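Farnesyl pyrophosphate synthetase (Staphylococcus aureus, PDB 5H9D) probably forms the catalytic component of a magnesium-dependent heptaprenyl diphosphate synthase, lengthening allylic diphosphates into long prenyl chains. Local coordinates at residues Glu135-Val138 with Asp139-Gly143; Glu58-Ser61 with Glu62-Gln66; Lys24-Val27 with Leu28-Ser32; Asp300-Pro303 with Lys304-Leu308; Asp210-Asp213 with Phe214-Thr217. One frame throughout, in Å; residues are numbered along the deposited sequence.

Contact 1 of 5, residues Glu135-Val138 with Asp139-Gly143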
loop_
_atom_site.group_PDB
_atom_site.type_symbol
_atom_site.label_atom_id
_atom_site.label_comp_id
_atom_site.label_asym_id
_atom_site.label_seq_id
_atom_site.Cartn_x
_atom_site.Cartn_y
_atom_site.Cartn_z
ATOM N N GLU A 135 4.797 -5.793 -8.707
ATOM C CA GLU A 135 3.683 -6.673 -9.100
ATOM C C GLU A 135 2.972 -7.220 -7.845
ATOM O O GLU A 135 1.767 -7.486 -7.843
ATOM C CB GLU A 135 4.199 -7.836 -9.955
ATOM C CG GLU A 135 3.252 -8.232 -11.093
ATOM C CD GLU A 135 3.238 -7.205 -12.218
ATOM O OE1 GLU A 135 4.332 -6.861 -12.745
ATOM O OE2 GLU A 135 2.138 -6.741 -12.583
ATOM N N SER A 136 3.746 -7.376 -6.775
ATOM C CA SER A 136 3.227 -7.847 -5.502
ATOM C C SER A 136 2.326 -6.797 -4.880
ATOM O O SER A 136 1.299 -7.136 -4.310
ATOM C CB SER A 136 4.373 -8.167 -4.547
ATOM O OG SER A 136 5.098 -9.294 -5.011
ATOM N N ILE A 137 2.707 -5.523 -4.994
ATOM C CA ILE A 137 1.901 -4.454 -4.424
ATOM C C ILE A 137 0.607 -4.375 -5.181
ATOM O O ILE A 137 -0.445 -4.102 -4.599
ATOM C CB ILE A 137 2.616 -3.086 -4.456
ATOM C CG1 ILE A 137 3.817 -3.111 -3.495
ATOM C CG2 ILE A 137 1.655 -1.982 -4.050
ATOM C CD1 ILE A 137 4.279 -1.731 -3.017
ATOM N N VAL A 138 0.679 -4.637 -6.485
ATOM C CA VAL A 138 -0.523 -4.630 -7.323
ATOM C C VAL A 138 -1.484 -5.728 -6.842
ATOM O O VAL A 138 -2.697 -5.508 -6.766
ATOM C CB VAL A 138 -0.216 -4.937 -8.816
ATOM C CG1 VAL A 138 -1.436 -4.612 -9.665
ATOM C CG2 VAL A 138 0.977 -4.173 -9.290
ATOM N N ASP A 139 -0.940 -6.908 -6.537
ATOM C CA ASP A 139 -1.761 -8.024 -6.081
ATOM C C ASP A 139 -2.336 -7.712 -4.730
ATOM O O ASP A 139 -3.474 -8.100 -4.421
ATOM C CB ASP A 139 -0.955 -9.328 -6.005
ATOM C CG ASP A 139 -0.286 -9.688 -7.330
ATOM O OD1 ASP A 139 -0.928 -9.596 -8.401
ATOM O OD2 ASP A 139 0.897 -10.067 -7.295
ATOM N N VAL A 140 -1.560 -7.000 -3.922
ATOM C CA VAL A 140 -2.061 -6.648 -2.623
ATOM C C VAL A 140 -3.298 -5.827 -2.836
ATOM O O VAL A 140 -4.350 -6.160 -2.329
ATOM C CB VAL A 140 -1.068 -5.827 -1.798
ATOM C CG1 VAL A 140 -1.748 -5.385 -0.513
ATOM C CG2 VAL A 140 0.152 -6.656 -1.463
ATOM N N CYS A 141 -3.179 -4.775 -3.632
ATOM C CA CYS A 141 -4.300 -3.886 -3.883
ATOM C C CYS A 141 -5.501 -4.570 -4.493
ATOM O O CYS A 141 -6.623 -4.366 -4.031
ATOM C CB CYS A 141 -3.871 -2.708 -4.771
ATOM S SG CYS A 141 -2.446 -1.742 -4.148
ATOM N N ARG A 142 -5.297 -5.372 -5.529
ATOM C CA ARG A 142 -6.463 -6.016 -6.118
ATOM C C ARG A 142 -7.036 -6.936 -5.060
ATOM O O ARG A 142 -8.245 -7.182 -5.027
ATOM C CB ARG A 142 -6.132 -6.740 -7.449
ATOM C CG ARG A 142 -5.180 -7.952 -7.405
ATOM C CD ARG A 142 -4.600 -8.165 -8.810
ATOM N NE ARG A 142 -5.541 -7.657 -9.814
ATOM C CZ ARG A 142 -6.478 -8.394 -10.405
ATOM N NH1 ARG A 142 -6.591 -9.676 -10.106
ATOM N NH2 ARG A 142 -7.333 -7.845 -11.259
ATOM N N GLY A 143 -6.177 -7.408 -4.162
ATOM C CA GLY A 143 -6.668 -8.234 -3.080
ATOM C C GLY A 143 -7.646 -7.399 -2.260
ATOM O O GLY A 143 -8.836 -7.707 -2.181
#
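I137 and C141, one helical turn apart, meet through a single branch: CG2 of I137 lies 4.1 Å from SG of C141. The isoleucine methyl stands anti to its own N and so leans forward along the helix, whereas chi1 of C141 (-55°) swings the sulfur back to meet it. The longer arm of I137, ending in CD1, runs the other way. On another flank R142 folds its aliphatic part over the preceding turn, with CG 3.5 Å from V138 O, and its NH2 bonds to the carbonyl of R15 on the partner subunit. Backbone bonds of the ordinary i to i+4 kind, such as C141 N to I137 O (3.0 Å) and R142 N to V138 O (2.9 Å), hold these side chains in step on helix 127-150 of the largely helical prenyl synthase fold. E135 turns OE2 to the same R15 in a salt bridge, and I137 and V138 pack on A79 and L76 of that subunit, so E135, I137, V138 and R142 all take part in the interface between the two chains. Elsewhere on the turn, S136 and D139 touch I175 and L171 of helix 158-183, and S136 OG bonds back to L132 O.

Contact 2 of 5, residues Glu58-Ser61 with Glu62-Gln66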
loop_
_atom_site.group_PDB
_atom_site.type_symbol
_atom_site.label_atom_id
_atom_site.label_comp_id
_atom_site.label_asym_id
_atom_site.label_seq_id
_atom_site.Cartn_x
_atom_site.Cartn_y
_atom_site.Cartn_z
ATOM N N GLU A 58 28.878 -9.597 6.908
ATOM C CA GLU A 58 29.143 -9.957 8.306
ATOM C C GLU A 58 28.439 -9.044 9.315
ATOM O O GLU A 58 28.479 -9.263 10.539
ATOM C CB GLU A 58 30.650 -9.972 8.582
ATOM C CG GLU A 58 31.399 -8.729 8.143
ATOM C CD GLU A 58 32.759 -8.590 8.838
ATOM O OE1 GLU A 58 33.591 -7.799 8.343
ATOM O OE2 GLU A 58 32.989 -9.252 9.881
ATOM N N GLN A 59 27.794 -8.021 8.771
ATOM C CA GLN A 59 27.056 -7.040 9.545
ATOM C C GLN A 59 25.975 -6.500 8.604
ATOM O O GLN A 59 26.121 -6.569 7.380
ATOM C CB GLN A 59 27.993 -5.913 9.990
ATOM C CG GLN A 59 28.577 -5.096 8.830
ATOM C CD GLN A 59 28.847 -3.638 9.222
ATOM O OE1 GLN A 59 28.953 -2.745 8.359
ATOM N NE2 GLN A 59 28.957 -3.393 10.530
ATOM N N THR A 60 24.897 -5.967 9.168
ATOM C CA THR A 60 23.806 -5.427 8.363
ATOM C C THR A 60 24.253 -4.197 7.576
ATOM O O THR A 60 24.727 -3.233 8.165
ATOM C CB THR A 60 22.626 -5.017 9.244
ATOM O OG1 THR A 60 22.477 -5.944 10.324
ATOM C CG2 THR A 60 21.375 -5.023 8.441
ATOM N N SER A 61 24.091 -4.226 6.256
ATOM C CA SER A 61 24.482 -3.101 5.424
ATOM C C SER A 61 23.438 -1.968 5.374
ATOM O O SER A 61 22.282 -2.152 5.767
ATOM C CB SER A 61 24.811 -3.590 4.002
ATOM O OG SER A 61 23.723 -4.230 3.365
ATOM N N GLU A 62 23.850 -0.793 4.896
ATOM C CA GLU A 62 22.927 0.323 4.801
ATOM C C GLU A 62 21.828 -0.037 3.814
ATOM O O GLU A 62 20.665 0.322 3.999
ATOM C CB GLU A 62 23.643 1.588 4.324
ATOM C CG GLU A 62 22.792 2.872 4.421
ATOM C CD GLU A 62 22.072 2.990 5.768
ATOM O OE1 GLU A 62 22.631 2.536 6.789
ATOM O OE2 GLU A 62 20.947 3.533 5.813
ATOM N N GLN A 63 22.194 -0.752 2.759
ATOM C CA GLN A 63 21.222 -1.155 1.759
ATOM C C GLN A 63 20.083 -1.970 2.362
ATOM O O GLN A 63 18.947 -1.890 1.884
ATOM C CB GLN A 63 21.896 -1.972 0.642
ATOM C CG GLN A 63 20.893 -2.736 -0.213
ATOM C CD GLN A 63 21.487 -3.392 -1.428
ATOM O OE1 GLN A 63 20.812 -4.133 -2.129
ATOM N NE2 GLN A 63 22.740 -3.109 -1.699
ATOM N N THR A 64 20.376 -2.760 3.397
ATOM C CA THR A 64 19.324 -3.579 3.991
ATOM C C THR A 64 18.490 -2.741 4.956
ATOM O O THR A 64 17.304 -2.984 5.112
ATOM C CB THR A 64 19.877 -4.857 4.704
ATOM O OG1 THR A 64 20.565 -4.475 5.891
ATOM C CG2 THR A 64 20.862 -5.616 3.827
ATOM N N TYR A 65 19.094 -1.741 5.587
ATOM C CA TYR A 65 18.339 -0.870 6.474
ATOM C C TYR A 65 17.415 -0.030 5.636
ATOM O O TYR A 65 16.350 0.376 6.110
ATOM C CB TYR A 65 19.238 0.086 7.219
ATOM C CG TYR A 65 19.964 -0.530 8.358
ATOM C CD1 TYR A 65 19.277 -1.052 9.446
ATOM C CD2 TYR A 65 21.344 -0.625 8.339
ATOM C CE1 TYR A 65 19.947 -1.664 10.487
ATOM C CE2 TYR A 65 22.030 -1.242 9.384
ATOM C CZ TYR A 65 21.325 -1.761 10.445
ATOM O OH TYR A 65 22.013 -2.415 11.434
ATOM N N GLN A 66 17.829 0.266 4.401
ATOM C CA GLN A 66 17.001 1.080 3.537
ATOM C C GLN A 66 15.780 0.296 3.041
ATOM O O GLN A 66 14.694 0.860 2.863
ATOM C CB GLN A 66 17.812 1.624 2.359
ATOM C CG GLN A 66 18.883 2.677 2.714
ATOM C CD GLN A 66 18.313 3.936 3.361
ATOM O OE1 GLN A 66 17.365 4.533 2.854
ATOM N NE2 GLN A 66 18.904 4.350 4.481
#
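T60 lays its methyl over one face of the Y65 ring, CG2 standing 4.1 Å from the ring centroid and 20° off the normal, a CH-pi contact displaced toward the rim. The threonine branch and the tyrosine side chain meet at about a right angle. CB of T60 lies 3.5 Å from Y65 OH, near the phenol end of the ring. Next to this pair, S61 O accepts from Y65 N at 3.2 Å, with an N-H...O angle of 152°; a bond from T64 N is weak, and one from T64 OG1 is less certain because that atom is poorly placed. This carbonyl belongs to the N-cap residue of helix 62-85, and its bond to Y65 fixes the first turn beside the incoming loop. The same turn is braced along its flank by E62 and Q66: Q66 NE2 donates to the anti lone pair of E62 OE2 at 2.6 Å, the acceptor lying only 3° out of the amide plane. A bend at chi2 of E62 curls the carboxylate round toward this amide. Helix 6-20 supplies the second shell. R16 forms a salt bridge with E62 OE1 and a cation-pi contact with Y65, while OE2 of E9 bonds both Y65 OH and T60 OG1. One carboxylate oxygen thus gathers both hydroxyls at the rim of the CH-pi pair and would limit rotation of the threonine and the phenol, and these bonds, with the pairing of E62 and R16, are consistent with charged side chains joining helix 6-20 to the start of helix 62-85.

Contact 3 of 5, residues Lys24-Val27 with Leu28-Ser32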
loop_
_atom_site.group_PDB
_atom_site.type_symbol
_atom_site.label_atom_id
_atom_site.label_comp_id
_atom_site.label_asym_id
_atom_site.label_seq_id
_atom_site.Cartn_x
_atom_site.Cartn_y
_atom_site.Cartn_z
ATOM N N LYS A 24 8.464 19.129 3.705
ATOM C CA LYS A 24 8.368 20.536 3.447
ATOM C C LYS A 24 6.975 20.978 3.902
ATOM O O LYS A 24 6.768 22.152 4.204
ATOM C CB LYS A 24 8.557 20.805 1.968
ATOM C CG LYS A 24 10.007 20.821 1.541
ATOM C CD LYS A 24 10.211 21.585 0.236
ATOM C CE LYS A 24 10.895 20.707 -0.851
ATOM N NZ LYS A 24 10.795 21.304 -2.254
ATOM N N ASP A 25 6.009 20.054 3.931
ATOM C CA ASP A 25 4.655 20.380 4.412
ATOM C C ASP A 25 4.527 19.852 5.831
ATOM O O ASP A 25 4.669 18.656 6.090
ATOM C CB ASP A 25 3.523 19.774 3.546
ATOM C CG ASP A 25 2.108 20.111 4.098
ATOM O OD1 ASP A 25 1.640 19.455 5.063
ATOM O OD2 ASP A 25 1.455 21.044 3.573
ATOM N N SER A 26 4.232 20.784 6.723
ATOM C CA SER A 26 4.105 20.562 8.144
ATOM C C SER A 26 3.113 19.472 8.586
ATOM O O SER A 26 3.456 18.574 9.351
ATOM C CB SER A 26 3.775 21.911 8.769
ATOM O OG SER A 26 3.527 21.803 10.150
ATOM N N VAL A 27 1.878 19.553 8.120
ATOM C CA VAL A 27 0.885 18.543 8.489
ATOM C C VAL A 27 1.287 17.129 8.097
ATOM O O VAL A 27 1.159 16.242 8.893
ATOM C CB VAL A 27 -0.499 18.827 7.868
ATOM C CG1 VAL A 27 -1.459 17.680 8.198
ATOM C CG2 VAL A 27 -1.038 20.092 8.413
ATOM N N LEU A 28 1.747 16.922 6.871
ATOM C CA LEU A 28 2.170 15.595 6.452
ATOM C C LEU A 28 3.223 15.079 7.412
ATOM O O LEU A 28 3.278 13.883 7.647
ATOM C CB LEU A 28 2.742 15.612 5.035
ATOM C CG LEU A 28 1.879 15.089 3.887
ATOM C CD1 LEU A 28 0.393 15.209 4.229
ATOM C CD2 LEU A 28 2.215 15.851 2.634
ATOM N N GLU A 29 4.045 15.975 7.972
ATOM C CA GLU A 29 5.078 15.574 8.919
ATOM C C GLU A 29 4.509 15.164 10.279
ATOM O O GLU A 29 4.948 14.173 10.874
ATOM C CB GLU A 29 6.082 16.698 9.130
ATOM C CG GLU A 29 7.280 16.258 9.915
ATOM C CD GLU A 29 8.419 17.212 9.762
ATOM O OE1 GLU A 29 8.584 17.721 8.629
ATOM O OE2 GLU A 29 9.150 17.439 10.765
ATOM N N GLN A 30 3.560 15.945 10.777
ATOM C CA GLN A 30 2.919 15.644 12.041
ATOM C C GLN A 30 2.069 14.378 11.938
ATOM O O GLN A 30 2.027 13.587 12.878
ATOM C CB GLN A 30 1.988 16.759 12.457
ATOM C CG GLN A 30 2.581 18.103 12.748
ATOM C CD GLN A 30 1.468 19.043 13.171
ATOM O OE1 GLN A 30 0.904 18.902 14.276
ATOM N NE2 GLN A 30 1.105 19.977 12.280
ATOM N N ALA A 31 1.364 14.204 10.821
ATOM C CA ALA A 31 0.531 13.014 10.640
ATOM C C ALA A 31 1.401 11.750 10.597
ATOM O O ALA A 31 1.171 10.803 11.350
ATOM C CB ALA A 31 -0.311 13.127 9.366
ATOM N N SER A 32 2.397 11.732 9.725
ATOM C CA SER A 32 3.286 10.588 9.628
ATOM C C SER A 32 3.906 10.248 10.990
ATOM O O SER A 32 3.966 9.088 11.372
ATOM C CB SER A 32 4.388 10.873 8.603
ATOM O OG SER A 32 3.833 11.064 7.318
#
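OD1 of D25 accepts from both chains: firmly from L28 N, at 3.1 Å with a nearly straight N-H...O angle of 170°, and weakly from S109 OG of the partner subunit. The amide uses the anti lone pair, on the side away from OD2, which bonds to S110 OG of that same subunit. With CG anti to the backbone N (chi1 179°), the carboxylate swings forward over the helix start, where its charge would be favoured by the helix dipole. Further along the helix the backbone bonds take over. S26 O receives Q30 N at 3.0 Å, and V27 O receives A31 N at 2.8 Å, whereas the bond from E29 N to D25 O is long and weak. One turn on, S32 adds a second donor to the carbonyl of L28: its OG lies 2.9 Å from L28 O, beside the regular backbone bond. L28 and S32 also rest on T109 of helix 103-121, and E29 OE1 ties back to S23 N. The donor L28 lies three positions after the acceptor D25, the arrangement of a classical aspartate N-cap, here opening helix 26-38 at the subunit interface.

Contact 4 of 5, residues Asp300-Pro303 with Lys304-Leu308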
loop_
_atom_site.group_PDB
_atom_site.type_symbol
_atom_site.label_atom_id
_atom_site.label_comp_id
_atom_site.label_asym_id
_atom_site.label_seq_id
_atom_site.Cartn_x
_atom_site.Cartn_y
_atom_site.Cartn_z
ATOM N N ASP A 300 23.308 -22.979 11.302
ATOM C CA ASP A 300 23.295 -22.655 12.730
ATOM C C ASP A 300 24.107 -21.417 13.033
ATOM O O ASP A 300 25.152 -21.180 12.431
ATOM C CB ASP A 300 23.848 -23.829 13.530
ATOM C CG ASP A 300 23.034 -25.088 13.334
ATOM O OD1 ASP A 300 21.987 -25.226 14.015
ATOM O OD2 ASP A 300 23.425 -25.928 12.486
ATOM N N GLY A 301 23.618 -20.640 13.992
ATOM C CA GLY A 301 24.282 -19.404 14.371
ATOM C C GLY A 301 23.282 -18.543 15.115
ATOM O O GLY A 301 22.169 -19.009 15.371
ATOM N N HIS A 302 23.644 -17.304 15.461
ATOM C CA HIS A 302 22.718 -16.458 16.200
ATOM C C HIS A 302 21.504 -16.079 15.360
ATOM O O HIS A 302 20.367 -16.108 15.841
ATOM C CB HIS A 302 23.381 -15.185 16.729
ATOM C CG HIS A 302 22.606 -14.549 17.846
ATOM N ND1 HIS A 302 22.518 -13.183 18.026
ATOM C CD2 HIS A 302 21.883 -15.105 18.850
ATOM C CE1 HIS A 302 21.778 -12.930 19.094
ATOM N NE2 HIS A 302 21.382 -14.079 19.612
ATOM N N PRO A 303 21.724 -15.703 14.093
ATOM C CA PRO A 303 20.544 -15.353 13.303
ATOM C C PRO A 303 19.509 -16.475 13.346
ATOM O O PRO A 303 18.373 -16.252 13.739
ATOM C CB PRO A 303 21.130 -15.106 11.915
ATOM C CG PRO A 303 22.428 -14.448 12.251
ATOM C CD PRO A 303 22.960 -15.360 13.367
ATOM N N LYS A 304 19.910 -17.683 12.973
ATOM C CA LYS A 304 18.995 -18.811 12.999
ATOM C C LYS A 304 18.309 -18.953 14.358
ATOM O O LYS A 304 17.193 -19.438 14.431
ATOM C CB LYS A 304 19.731 -20.099 12.654
ATOM C CG LYS A 304 18.873 -21.377 12.712
ATOM C CD LYS A 304 19.723 -22.593 12.372
ATOM C CE LYS A 304 18.908 -23.859 12.331
ATOM N NZ LYS A 304 19.760 -25.058 12.035
ATOM N N SER A 305 18.968 -18.522 15.430
ATOM C CA SER A 305 18.378 -18.598 16.765
ATOM C C SER A 305 17.342 -17.494 16.978
ATOM O O SER A 305 16.383 -17.649 17.745
ATOM C CB SER A 305 19.453 -18.456 17.852
ATOM O OG SER A 305 20.353 -19.545 17.883
ATOM N N LEU A 306 17.553 -16.364 16.312
ATOM C CA LEU A 306 16.656 -15.223 16.444
ATOM C C LEU A 306 15.402 -15.416 15.636
ATOM O O LEU A 306 14.326 -15.093 16.085
ATOM C CB LEU A 306 17.374 -13.928 16.038
ATOM C CG LEU A 306 18.341 -13.375 17.111
ATOM C CD1 LEU A 306 19.239 -12.290 16.542
ATOM C CD2 LEU A 306 17.528 -12.842 18.274
ATOM N N LEU A 307 15.545 -15.963 14.442
ATOM C CA LEU A 307 14.397 -16.225 13.592
ATOM C C LEU A 307 13.551 -17.293 14.293
ATOM O O LEU A 307 12.338 -17.133 14.392
ATOM C CB LEU A 307 14.879 -16.694 12.217
ATOM C CG LEU A 307 13.990 -16.769 10.976
ATOM C CD1 LEU A 307 13.299 -15.472 10.712
ATOM C CD2 LEU A 307 14.888 -17.147 9.786
ATOM N N LEU A 308 14.188 -18.361 14.792
ATOM C CA LEU A 308 13.477 -19.430 15.509
ATOM C C LEU A 308 12.699 -18.840 16.685
ATOM O O LEU A 308 11.529 -19.152 16.898
ATOM C CB LEU A 308 14.450 -20.494 16.036
ATOM C CG LEU A 308 14.901 -21.600 15.071
ATOM C CD1 LEU A 308 16.300 -22.074 15.457
ATOM C CD2 LEU A 308 13.935 -22.745 15.101
#
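Charge pairs D300 with K304. The two side chains lie alongside each other, pointing the same way, and the lysine NZ comes 3.0 Å from D300 OD1 in a salt bridge whose hydrogen-bond component is weak. K304 is fully extended, every torsion near 180°, so that its ammonium group passes back beyond the helix start; there it also bonds to the carbonyls of L298 and S296, its stronger partners. It therefore clasps the chain entering the turn, and D300 would supply part of the balancing charge. Among neutral polar groups, G301 O is held twice by one residue, from S305 OG at 3.1 Å and from S305 N at 3.2 Å, the two donors arriving from opposite faces of the carbonyl plane. A chi1 of -67° turns the serine hydroxyl back to this oxygen. The ordinary helical bonds follow, L307 N to P303 O being the straighter at 2.9 Å and 165°, and L306 N to H302 O at 2.9 Å. The apolar contact is between H302 and L306: CD1 sits over one face of the imidazole, 3.9 Å from its centroid and displaced toward the rim, a CH-pi contact. Nearby, L307 packs on F47 and L50 of helix 43-51 and on I295, and P303 rests on Q53 and F54. With glycine at the N-cap and proline in the first turn, where no amide donor to an earlier carbonyl is needed, the arrangement is that of the start of a helix, here helix 302-315 near the C terminus.

Contact 5 of 5, residues Asp210-Asp213 with Phe214-Thr217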
loop_
_atom_site.group_PDB
_atom_site.type_symbol
_atom_site.label_atom_id
_atom_site.label_comp_id
_atom_site.label_asym_id
_atom_site.label_seq_id
_atom_site.Cartn_x
_atom_site.Cartn_y
_atom_site.Cartn_z
ATOM N N ASP A 210 -7.572 -12.918 12.864
ATOM C CA ASP A 210 -8.965 -13.294 12.726
ATOM C C ASP A 210 -9.480 -14.063 13.891
ATOM O O ASP A 210 -10.646 -13.969 14.239
ATOM C CB ASP A 210 -9.193 -14.085 11.436
ATOM C CG ASP A 210 -8.858 -13.275 10.201
ATOM O OD1 ASP A 210 -8.733 -12.017 10.307
ATOM O OD2 ASP A 210 -8.732 -13.900 9.124
ATOM N N VAL A 211 -8.622 -14.849 14.500
ATOM C CA VAL A 211 -9.086 -15.582 15.653
ATOM C C VAL A 211 -9.221 -14.582 16.800
ATOM O O VAL A 211 -10.232 -14.574 17.487
ATOM C CB VAL A 211 -8.123 -16.722 16.038
ATOM C CG1 VAL A 211 -8.636 -17.427 17.279
ATOM C CG2 VAL A 211 -8.024 -17.708 14.904
ATOM N N LEU A 212 -8.231 -13.703 16.967
ATOM C CA LEU A 212 -8.256 -12.720 18.045
ATOM C C LEU A 212 -9.334 -11.657 17.915
ATOM O O LEU A 212 -9.432 -10.752 18.731
ATOM C CB LEU A 212 -6.907 -12.026 18.161
ATOM C CG LEU A 212 -5.656 -12.780 18.621
ATOM C CD1 LEU A 212 -4.488 -11.789 18.669
ATOM C CD2 LEU A 212 -5.889 -13.417 19.960
ATOM N N ASP A 213 -10.150 -11.748 16.886
ATOM C CA ASP A 213 -11.178 -10.746 16.724
ATOM C C ASP A 213 -12.423 -11.210 17.473
ATOM O O ASP A 213 -13.349 -10.436 17.690
ATOM C CB ASP A 213 -11.469 -10.529 15.233
ATOM C CG ASP A 213 -11.859 -9.092 14.921
ATOM O OD1 ASP A 213 -13.057 -8.749 15.062
ATOM O OD2 ASP A 213 -10.951 -8.302 14.556
ATOM N N PHE A 214 -12.418 -12.474 17.887
ATOM C CA PHE A 214 -13.539 -13.062 18.614
ATOM C C PHE A 214 -13.150 -13.403 20.056
ATOM O O PHE A 214 -13.964 -13.327 20.974
ATOM C CB PHE A 214 -14.004 -14.340 17.904
ATOM C CG PHE A 214 -14.705 -14.094 16.594
ATOM C CD1 PHE A 214 -16.014 -13.612 16.565
ATOM C CD2 PHE A 214 -14.074 -14.371 15.384
ATOM C CE1 PHE A 214 -16.683 -13.417 15.353
ATOM C CE2 PHE A 214 -14.737 -14.178 14.179
ATOM C CZ PHE A 214 -16.046 -13.699 14.169
ATOM N N THR A 215 -11.888 -13.757 20.246
ATOM C CA THR A 215 -11.378 -14.165 21.548
ATOM C C THR A 215 -10.725 -13.088 22.445
ATOM O O THR A 215 -10.542 -13.321 23.649
ATOM C CB THR A 215 -10.371 -15.317 21.349
ATOM O OG1 THR A 215 -9.279 -14.872 20.522
ATOM C CG2 THR A 215 -11.054 -16.500 20.679
ATOM N N SER A 216 -10.390 -11.929 21.870
ATOM C CA SER A 216 -9.725 -10.839 22.594
ATOM C C SER A 216 -10.660 -9.928 23.411
ATOM O O SER A 216 -11.644 -10.384 23.987
ATOM C CB SER A 216 -8.923 -10.002 21.591
ATOM O OG SER A 216 -7.887 -9.243 22.203
ATOM N N THR A 217 -10.360 -8.633 23.457
ATOM C CA THR A 217 -11.179 -7.710 24.242
ATOM C C THR A 217 -11.427 -6.357 23.578
ATOM O O THR A 217 -10.560 -5.842 22.859
ATOM C CB THR A 217 -10.544 -7.446 25.648
ATOM O OG1 THR A 217 -9.282 -6.772 25.503
ATOM C CG2 THR A 217 -10.343 -8.760 26.399
#
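T215 and F214 share one acceptor in V211 O. F214 N reaches it at 3.1 Å with a straight N-H...O angle of 166°, and T215 OG1 at 3.2 Å; the two donors come from opposite faces of the carbonyl plane, each well out of it. A third bond, from T215 N, is weak. The threonine hydroxyl owes its place to a chi1 of 60°, between the backbone N and the carbonyl carbon, which turns T215 OG1 back over the preceding turn, 3.7 Å from L212 CD2. The i to i+3 bond of F214 and the weak 3.5 Å bond of S216 N to L212 O show the turn tightening and its bonding slackening. D210 and D213 lie in the second aspartate-rich DDxxD motif of the prenyl synthases, which in relatives serves diphosphate and magnesium binding; here D210 OD2 bonds to Y161 OH, and D213 OD1 to D228 N. V211 O also lies at the edge of the F214 ring, which carries the turn into the packing of I238, I268 and I271. V211 itself lies against I277, A280 and K281 of helix 276-296. Beyond, T217 OG1 caps the next short helix by accepting from K220 N.

How the contacts relate
Along the chain the contacts follow the order 3, 2, 1, 5, 4, each closing only a single local turn, and none nests within or crosses another. Contact 3 opens helix 26-38, contact 2 opens helix 62-85 and contact 4 opens helix 302-315, whereas contact 1 lies within helix 127-150 and contact 5 at the far end of helix 188-215. Contacts 1 and 3 both meet the partner subunit. Contacts 2 and 4 come nearest, about 8 Å between closest atoms, and both touch Q53. Contact 5 lies across the centre of the chain from contacts 1 and 2, and its V211 reaches helix 276-296, on which L307 and L308 of contact 4 also pack.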